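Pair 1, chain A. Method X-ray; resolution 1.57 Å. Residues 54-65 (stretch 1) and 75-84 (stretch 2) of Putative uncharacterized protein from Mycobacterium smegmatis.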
# COMPACT_ATOMS: atom_id res chain seq x y z
N HIS A 54 8.22 -10.67 5.26
CA HIS A 54 6.80 -10.66 4.94
C HIS A 54 6.10 -11.83 5.64
O HIS A 54 6.40 -13.00 5.38
CB HIS A 54 6.64 -10.74 3.42
CG HIS A 54 5.21 -10.74 2.95
ND1 HIS A 54 4.39 -11.85 3.06
CD2 HIS A 54 4.47 -9.79 2.34
CE1 HIS A 54 3.20 -11.56 2.55
NE2 HIS A 54 3.23 -10.32 2.11
N ASP A 55 5.18 -11.50 6.53
CA ASP A 55 4.41 -12.49 7.26
C ASP A 55 3.00 -11.92 7.39
O ASP A 55 2.73 -11.14 8.30
CB ASP A 55 5.05 -12.68 8.63
CG ASP A 55 4.36 -13.73 9.48
OD1 ASP A 55 3.44 -14.43 9.00
OD2 ASP A 55 4.77 -13.85 10.65
N LEU A 56 2.11 -12.25 6.45
CA LEU A 56 0.76 -11.68 6.47
C LEU A 56 -0.18 -12.45 7.39
O LEU A 56 -1.02 -13.24 6.94
CB LEU A 56 0.18 -11.59 5.05
CG LEU A 56 -1.10 -10.76 4.87
CD1 LEU A 56 -0.91 -9.33 5.31
CD2 LEU A 56 -1.57 -10.82 3.41
N ARG A 57 -0.02 -12.20 8.69
CA ARG A 57 -0.83 -12.83 9.72
C ARG A 57 -0.82 -11.86 10.88
O ARG A 57 0.11 -11.07 11.02
CB ARG A 57 -0.24 -14.18 10.13
CG ARG A 57 -1.28 -15.19 10.62
CD ARG A 57 -2.27 -15.60 9.52
NE ARG A 57 -3.56 -14.90 9.61
CZ ARG A 57 -4.74 -15.51 9.65
NH1 ARG A 57 -4.79 -16.84 9.61
NH2 ARG A 57 -5.86 -14.81 9.73
N PRO A 58 -1.87 -11.88 11.72
CA PRO A 58 -1.88 -10.95 12.85
C PRO A 58 -0.64 -11.12 13.72
O PRO A 58 -0.28 -12.24 14.08
CB PRO A 58 -3.15 -11.34 13.61
CG PRO A 58 -4.04 -11.91 12.54
CD PRO A 58 -3.11 -12.66 11.62
N GLY A 59 0.01 -10.00 14.06
CA GLY A 59 1.26 -10.04 14.79
C GLY A 59 2.48 -10.12 13.89
O GLY A 59 3.61 -9.98 14.33
N GLY A 60 2.24 -10.34 12.60
CA GLY A 60 3.34 -10.44 11.65
C GLY A 60 3.86 -9.08 11.25
O GLY A 60 3.29 -8.05 11.63
N ARG A 61 4.95 -9.07 10.51
CA ARG A 61 5.53 -7.84 9.98
C ARG A 61 5.79 -7.96 8.49
O ARG A 61 6.10 -9.05 7.98
CB ARG A 61 6.84 -7.51 10.69
CG ARG A 61 6.66 -6.97 12.07
CD ARG A 61 7.94 -6.34 12.56
NE ARG A 61 7.78 -5.84 13.92
CZ ARG A 61 7.96 -4.57 14.29
NH1 ARG A 61 8.32 -3.66 13.40
NH2 ARG A 61 7.78 -4.23 15.56
N VAL A 62 5.66 -6.84 7.79
CA VAL A 62 6.19 -6.71 6.44
C VAL A 62 7.18 -5.57 6.46
O VAL A 62 6.87 -4.48 6.94
CB VAL A 62 5.09 -6.39 5.41
CG1 VAL A 62 5.70 -6.25 4.01
CG2 VAL A 62 4.01 -7.47 5.44
N THR A 63 8.38 -5.81 5.94
CA THR A 63 9.39 -4.74 5.87
C THR A 63 9.82 -4.54 4.43
O THR A 63 9.92 -5.49 3.67
CB THR A 63 10.61 -5.03 6.76
OG1 THR A 63 11.26 -6.24 6.32
CG2 THR A 63 10.16 -5.19 8.20
N TYR A 64 10.06 -3.29 4.04
CA TYR A 64 10.27 -3.02 2.62
C TYR A 64 11.15 -1.81 2.34
O TYR A 64 11.27 -0.88 3.17
CB TYR A 64 8.91 -2.79 1.93
CG TYR A 64 8.11 -1.68 2.56
CD1 TYR A 64 7.10 -1.96 3.47
CD2 TYR A 64 8.38 -0.34 2.28
CE1 TYR A 64 6.36 -0.95 4.07
CE2 TYR A 64 7.65 0.68 2.88
CZ TYR A 64 6.64 0.36 3.76
OH TYR A 64 5.91 1.36 4.36
N PHE A 65 11.78 -1.82 1.17
CA PHE A 65 12.42 -0.63 0.62
C PHE A 65 11.64 -0.19 -0.59
O PHE A 65 11.17 -1.02 -1.38
CB PHE A 65 13.86 -0.93 0.18
CG PHE A 65 14.76 -1.40 1.29
CD1 PHE A 65 14.81 -0.72 2.49
CD2 PHE A 65 15.56 -2.51 1.12
CE1 PHE A 65 15.65 -1.14 3.50
CE2 PHE A 65 16.41 -2.94 2.13
CZ PHE A 65 16.45 -2.25 3.33
N ALA A 75 12.60 3.39 3.62
CA ALA A 75 12.25 2.11 4.18
C ALA A 75 11.00 2.26 5.03
O ALA A 75 10.68 3.34 5.52
CB ALA A 75 13.40 1.57 5.01
N GLY A 76 10.29 1.16 5.19
CA GLY A 76 9.07 1.20 5.96
C GLY A 76 8.75 -0.18 6.48
O GLY A 76 9.39 -1.16 6.09
N TYR A 77 7.78 -0.25 7.38
CA TYR A 77 7.37 -1.53 7.90
C TYR A 77 5.89 -1.51 8.22
O TYR A 77 5.32 -0.47 8.55
CB TYR A 77 8.18 -1.89 9.16
CG TYR A 77 8.04 -0.87 10.26
CD1 TYR A 77 7.07 -1.01 11.25
CD2 TYR A 77 8.84 0.26 10.29
CE1 TYR A 77 6.92 -0.05 12.25
CE2 TYR A 77 8.70 1.22 11.28
CZ TYR A 77 7.74 1.05 12.26
OH TYR A 77 7.61 2.00 13.25
N TRP A 78 5.28 -2.68 8.11
CA TRP A 78 3.89 -2.87 8.51
C TRP A 78 3.86 -3.80 9.72
O TRP A 78 4.50 -4.86 9.70
CB TRP A 78 3.10 -3.52 7.39
CG TRP A 78 2.90 -2.71 6.14
CD1 TRP A 78 3.28 -1.42 5.89
CD2 TRP A 78 2.26 -3.17 4.95
NE1 TRP A 78 2.89 -1.04 4.63
CE2 TRP A 78 2.27 -2.10 4.03
CE3 TRP A 78 1.66 -4.38 4.58
CZ2 TRP A 78 1.73 -2.22 2.75
CZ3 TRP A 78 1.11 -4.48 3.31
CH2 TRP A 78 1.13 -3.41 2.42
N GLU A 79 3.12 -3.42 10.76
CA GLU A 79 2.78 -4.36 11.83
C GLU A 79 1.35 -4.81 11.58
O GLU A 79 0.42 -4.01 11.71
CB GLU A 79 2.91 -3.71 13.21
CG GLU A 79 4.30 -3.18 13.52
CD GLU A 79 4.42 -2.56 14.91
OE1 GLU A 79 3.45 -2.61 15.70
OE2 GLU A 79 5.50 -2.02 15.22
N ILE A 80 1.19 -6.07 11.20
CA ILE A 80 -0.13 -6.59 10.84
C ILE A 80 -0.99 -6.80 12.08
O ILE A 80 -0.58 -7.47 13.03
CB ILE A 80 -0.02 -7.91 10.05
CG1 ILE A 80 0.97 -7.77 8.89
CG2 ILE A 80 -1.38 -8.36 9.55
CD1 ILE A 80 0.60 -6.73 7.86
N THR A 81 -2.19 -6.22 12.07
CA THR A 81 -3.08 -6.36 13.21
C THR A 81 -4.29 -7.27 12.98
O THR A 81 -4.82 -7.86 13.93
CB THR A 81 -3.57 -4.99 13.71
OG1 THR A 81 -4.27 -4.33 12.65
CG2 THR A 81 -2.39 -4.13 14.17
N ALA A 82 -4.73 -7.40 11.73
CA ALA A 82 -5.86 -8.26 11.40
C ALA A 82 -5.72 -8.79 9.99
O ALA A 82 -5.21 -8.08 9.12
CB ALA A 82 -7.17 -7.50 11.55
N VAL A 83 -6.15 -10.03 9.77
CA VAL A 83 -6.14 -10.63 8.45
C VAL A 83 -7.43 -11.42 8.23
O VAL A 83 -7.75 -12.32 9.00
CB VAL A 83 -4.92 -11.57 8.28
CG1 VAL A 83 -4.93 -12.22 6.90
CG2 VAL A 83 -3.62 -10.80 8.50
N ASP A 84 -8.17 -11.07 7.18
CA ASP A 84 -9.45 -11.69 6.88
C ASP A 84 -9.47 -12.02 5.38
O ASP A 84 -10.08 -11.32 4.58
CB ASP A 84 -10.58 -10.73 7.28
CG ASP A 84 -11.95 -11.20 6.82
OD1 ASP A 84 -12.16 -12.42 6.67
OD2 ASP A 84 -12.82 -10.33 6.62

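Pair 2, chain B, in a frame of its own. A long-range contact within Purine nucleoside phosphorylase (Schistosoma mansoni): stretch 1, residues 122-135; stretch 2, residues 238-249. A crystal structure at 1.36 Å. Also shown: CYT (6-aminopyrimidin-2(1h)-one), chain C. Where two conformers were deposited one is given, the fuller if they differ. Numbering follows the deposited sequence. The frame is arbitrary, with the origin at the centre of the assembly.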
# COMPACT_ATOMS: atom_id res chain seq x y z
N ILE B 122 8.14 -19.38 2.39
CA ILE B 122 8.99 -18.60 3.28
C ILE B 122 9.47 -19.45 4.46
O ILE B 122 10.66 -19.47 4.78
CB ILE B 122 8.26 -17.33 3.77
CG1 ILE B 122 7.83 -16.45 2.60
CG2 ILE B 122 9.15 -16.55 4.74
CD1 ILE B 122 8.99 -15.82 1.82
N ASN B 123 8.53 -20.13 5.13
CA ASN B 123 8.86 -21.04 6.22
C ASN B 123 9.87 -22.08 5.75
O ASN B 123 9.75 -22.64 4.66
CB ASN B 123 7.58 -21.75 6.68
CG ASN B 123 7.77 -22.51 7.99
OD1 ASN B 123 8.57 -23.44 8.08
ND2 ASN B 123 7.01 -22.12 9.01
N ARG B 124 10.85 -22.36 6.60
CA ARG B 124 11.92 -23.28 6.22
C ARG B 124 11.44 -24.70 6.00
O ARG B 124 12.12 -25.46 5.32
CB ARG B 124 13.02 -23.29 7.28
CG ARG B 124 14.44 -23.19 6.69
CD ARG B 124 14.76 -21.82 6.12
NE ARG B 124 13.63 -20.92 5.99
CZ ARG B 124 13.20 -20.11 6.94
NH1 ARG B 124 13.84 -20.02 8.11
NH2 ARG B 124 12.12 -19.38 6.70
N LYS B 125 10.30 -25.07 6.58
CA LYS B 125 9.84 -26.44 6.44
C LYS B 125 9.27 -26.73 5.05
O LYS B 125 9.01 -27.89 4.74
CB LYS B 125 8.79 -26.75 7.51
CG LYS B 125 9.32 -26.72 8.92
CD LYS B 125 8.19 -26.92 9.91
CE LYS B 125 8.70 -27.02 11.34
NZ LYS B 125 7.59 -27.28 12.29
N LEU B 126 9.11 -25.71 4.22
CA LEU B 126 8.37 -25.83 2.97
C LEU B 126 9.31 -26.10 1.80
O LEU B 126 10.27 -25.35 1.58
CB LEU B 126 7.55 -24.57 2.71
CG LEU B 126 6.47 -24.28 3.76
CD1 LEU B 126 5.76 -22.94 3.48
CD2 LEU B 126 5.46 -25.43 3.83
N LYS B 127 9.02 -27.15 1.04
CA LYS B 127 9.75 -27.54 -0.15
C LYS B 127 8.88 -27.33 -1.37
O LYS B 127 7.64 -27.34 -1.29
CB LYS B 127 10.09 -29.03 -0.14
CG LYS B 127 11.00 -29.52 0.95
CD LYS B 127 11.27 -31.00 0.70
CE LYS B 127 11.90 -31.67 1.91
NZ LYS B 127 11.00 -31.61 3.09
N SER B 128 9.53 -27.16 -2.52
CA SER B 128 8.81 -27.14 -3.79
C SER B 128 7.94 -28.38 -3.92
O SER B 128 8.39 -29.50 -3.65
CB SER B 128 9.83 -27.11 -4.93
OG SER B 128 9.20 -27.05 -6.20
N GLY B 129 6.68 -28.18 -4.31
CA GLY B 129 5.74 -29.27 -4.42
C GLY B 129 4.90 -29.53 -3.19
O GLY B 129 4.00 -30.39 -3.24
N ASP B 130 5.16 -28.84 -2.08
CA ASP B 130 4.33 -29.00 -0.89
C ASP B 130 3.03 -28.22 -1.05
O ASP B 130 2.92 -27.31 -1.87
CB ASP B 130 5.06 -28.47 0.36
CG ASP B 130 6.18 -29.40 0.84
OD1 ASP B 130 6.29 -30.55 0.35
OD2 ASP B 130 6.95 -28.97 1.72
N PHE B 131 2.04 -28.58 -0.25
CA PHE B 131 0.77 -27.87 -0.18
C PHE B 131 0.66 -27.20 1.18
O PHE B 131 1.03 -27.78 2.20
CB PHE B 131 -0.41 -28.82 -0.33
CG PHE B 131 -0.42 -29.59 -1.62
CD1 PHE B 131 -0.66 -28.96 -2.83
CD2 PHE B 131 -0.20 -30.96 -1.62
CE1 PHE B 131 -0.68 -29.68 -4.02
CE2 PHE B 131 -0.21 -31.68 -2.80
CZ PHE B 131 -0.45 -31.04 -4.00
N VAL B 132 0.12 -25.98 1.20
CA VAL B 132 -0.14 -25.27 2.45
C VAL B 132 -1.63 -24.95 2.54
O VAL B 132 -2.17 -24.22 1.70
CB VAL B 132 0.72 -24.00 2.57
CG1 VAL B 132 0.37 -23.26 3.85
CG2 VAL B 132 2.20 -24.38 2.55
N LEU B 133 -2.28 -25.51 3.56
CA LEU B 133 -3.63 -25.08 3.91
C LEU B 133 -3.54 -23.71 4.55
O LEU B 133 -2.89 -23.55 5.59
CB LEU B 133 -4.26 -26.08 4.88
CG LEU B 133 -4.23 -27.55 4.45
CD1 LEU B 133 -4.82 -28.44 5.53
CD2 LEU B 133 -4.96 -27.73 3.12
N ILE B 134 -4.16 -22.71 3.94
CA ILE B 134 -4.03 -21.35 4.44
C ILE B 134 -4.95 -21.16 5.64
O ILE B 134 -6.15 -21.44 5.56
CB ILE B 134 -4.31 -20.33 3.33
CG1 ILE B 134 -3.26 -20.49 2.24
CG2 ILE B 134 -4.28 -18.90 3.91
CD1 ILE B 134 -3.59 -19.74 0.97
N LYS B 135 -4.38 -20.72 6.76
CA LYS B 135 -5.15 -20.55 7.99
C LYS B 135 -5.30 -19.09 8.40
O LYS B 135 -6.01 -18.81 9.37
CB LYS B 135 -4.55 -21.36 9.14
CG LYS B 135 -3.15 -20.95 9.54
CD LYS B 135 -2.65 -21.83 10.69
CE LYS B 135 -1.17 -21.60 10.97
NZ LYS B 135 -0.91 -20.27 11.58
N LEU B 238 -11.99 -22.47 1.65
CA LEU B 238 -10.79 -23.28 1.80
C LEU B 238 -9.82 -22.80 0.74
O LEU B 238 -10.17 -22.75 -0.44
CB LEU B 238 -11.09 -24.76 1.54
CG LEU B 238 -9.84 -25.64 1.49
CD1 LEU B 238 -9.19 -25.74 2.87
CD2 LEU B 238 -10.18 -27.02 0.95
N ALA B 239 -8.61 -22.41 1.15
CA ALA B 239 -7.60 -21.92 0.23
C ALA B 239 -6.33 -22.73 0.43
O ALA B 239 -5.87 -22.89 1.57
CB ALA B 239 -7.31 -20.44 0.49
N VAL B 240 -5.77 -23.24 -0.67
CA VAL B 240 -4.60 -24.11 -0.62
C VAL B 240 -3.54 -23.55 -1.55
O VAL B 240 -3.82 -23.31 -2.73
CB VAL B 240 -4.96 -25.55 -1.02
CG1 VAL B 240 -3.71 -26.43 -1.02
CG2 VAL B 240 -6.02 -26.10 -0.08
N SER B 241 -2.33 -23.33 -1.03
CA SER B 241 -1.20 -22.92 -1.85
C SER B 241 -0.36 -24.12 -2.23
O SER B 241 -0.06 -24.97 -1.39
CB SER B 241 -0.29 -21.95 -1.09
OG SER B 241 -0.89 -20.68 -0.95
N LEU B 242 0.03 -24.19 -3.50
CA LEU B 242 1.06 -25.10 -3.95
C LEU B 242 2.38 -24.34 -3.95
O LEU B 242 2.49 -23.29 -4.59
CB LEU B 242 0.74 -25.62 -5.35
CG LEU B 242 1.83 -26.44 -6.05
CD1 LEU B 242 2.20 -27.69 -5.25
CD2 LEU B 242 1.36 -26.82 -7.44
N ILE B 243 3.37 -24.86 -3.24
CA ILE B 243 4.65 -24.17 -3.08
C ILE B 243 5.49 -24.41 -4.33
O ILE B 243 5.89 -25.54 -4.63
CB ILE B 243 5.38 -24.64 -1.81
CG1 ILE B 243 4.50 -24.41 -0.57
CG2 ILE B 243 6.74 -23.96 -1.71
CD1 ILE B 243 4.03 -22.96 -0.40
N ALA B 244 5.77 -23.33 -5.07
CA ALA B 244 6.58 -23.46 -6.28
C ALA B 244 8.07 -23.56 -5.97
O ALA B 244 8.82 -24.19 -6.71
CB ALA B 244 6.33 -22.27 -7.21
N ASN B 245 8.51 -22.94 -4.88
CA ASN B 245 9.93 -22.81 -4.55
C ASN B 245 9.98 -22.30 -3.13
O ASN B 245 9.01 -21.76 -2.62
CB ASN B 245 10.60 -21.79 -5.48
CG ASN B 245 10.10 -20.38 -5.23
OD1 ASN B 245 8.92 -20.08 -5.48
ND2 ASN B 245 10.96 -19.51 -4.70
N ASN B 246 11.13 -22.47 -2.49
CA ASN B 246 11.36 -21.82 -1.20
C ASN B 246 12.21 -20.59 -1.46
O ASN B 246 13.39 -20.69 -1.80
CB ASN B 246 12.03 -22.74 -0.19
CG ASN B 246 12.05 -22.13 1.17
OD1 ASN B 246 12.72 -21.13 1.38
ND2 ASN B 246 11.26 -22.67 2.09
N SER B 247 11.59 -19.42 -1.30
CA SER B 247 12.26 -18.18 -1.67
C SER B 247 13.40 -17.84 -0.72
O SER B 247 14.35 -17.15 -1.12
CB SER B 247 11.26 -17.03 -1.76
OG SER B 247 10.25 -17.36 -2.70
N ILE B 248 13.33 -18.27 0.54
CA ILE B 248 14.42 -18.01 1.47
C ILE B 248 15.64 -18.83 1.08
O ILE B 248 16.76 -18.31 1.01
CB ILE B 248 13.97 -18.31 2.91
CG1 ILE B 248 12.94 -17.28 3.40
CG2 ILE B 248 15.18 -18.39 3.86
CD1 ILE B 248 13.48 -15.85 3.49
N LEU B 249 15.43 -20.11 0.79
CA LEU B 249 16.51 -20.97 0.33
C LEU B 249 17.08 -20.46 -0.99
O LEU B 249 18.30 -20.41 -1.17
CB LEU B 249 15.99 -22.40 0.18
CG LEU B 249 16.92 -23.59 0.34
CD1 LEU B 249 17.74 -23.44 1.60
CD2 LEU B 249 16.09 -24.86 0.38
N3 CYT C . 5.82 -16.17 -5.67
C4 CYT C . 6.41 -17.33 -5.96
N1 CYT C . 3.88 -16.89 -6.83
C2 CYT C . 4.56 -15.91 -6.10
O2 CYT C . 4.01 -14.83 -5.88
N4 CYT C . 7.66 -17.51 -5.51
C5 CYT C . 5.73 -18.35 -6.69
C6 CYT C . 4.48 -18.08 -7.11
O HOH W 1 -8.10 -22.52 3.96

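Both pairs contain a type II beta turn that leads into a strand, and that strand runs antiparallel to a second strand. The turn spans Arg A57 to Gly A60 in pair 1 and Lys B127 to Asp B130 in pair 2. The 14 central residues superpose with an RMSD of 0.5 Å. The angle between strand directions is 168° in pair 1 and 151° in pair 2.

The backbone hydrogen bonds correspond one for one through the shared core. At the turn, Gly A59 N donates to Ile A80 O at 2.8 Å, and Gly B129 N donates to Ile B243 O at 2.8 Å. Next, Ile A80 N reaches Gly A60 O at 2.9 Å, and Ile B243 N reaches Asp B130 O at 2.8 Å. Val A62 then pairs with Trp A78 through two hydrogen bonds, as Val B132 does with Ser B241.

Four matched positions keep the same residue in the same role. Gly A59 and Gly B129 have phi near 90°. A side chain there would be jammed against the preceding carbonyl oxygen, so the turn itself calls for glycine. Ile A80 and Ile B243 have side-chain centres 0.2 Å apart and the same m, m rotamer. Each points toward the other stretch. Val A62 CG2 lies 4.2 Å from Ile A80 CD1, and Val B132 CG2 lies 3.8 Å from Ile B243 CD1. Leu A56 and Leu B126 add a further apolar contact to the isoleucine: Leu A56 CD1 is 3.9 Å from Ile A80 CD1, and Leu B126 CD1 is 4.2 Å from Ile B243 CD1.

Other positions differ. Arg A61 matches Phe B131, and Glu A79 matches Leu B242. In pair 1 this cross-strand couple is a salt bridge, Arg A61 NH2 to Glu A79 OE2 at 3.2 Å. The oxygen lies well out of the guanidinium plane, so the attraction is between charges only. In pair 2 the couple is apolar, with Phe B131 CE1 3.7 Å from Leu B242 CD1.

Trp A78 matches Ser B241. The large indole packs against Val A62, with Trp A78 CE3 4.0 Å from Val A62 CG2. It also receives the edge of the Tyr A64 ring on its face. The small serine leaves room for Ile B134, whose CD1 approaches Ser B241 OG at 3.4 Å.

Gly A76 matches Ala B239. The Tyr A64 ring lies over Gly A76 CA, and a CB on that glycine would clash with Tyr A64 OH. Ala B239 does carry a CB, and it packs 3.8 Å from Ile B134 CD1.

Val A83 matches Asn B246, and both point toward the other stretch. Val A83 makes an apolar contact, with CG2 3.7 Å from Pro A58 CD. Asn B246 uses polar chemistry: its ND2 donates to Asn B123 O at 3.0 Å and to Leu B126 O at 2.9 Å. Its OD1 caps the following helix, accepting from Leu B249 N at 3.0 Å.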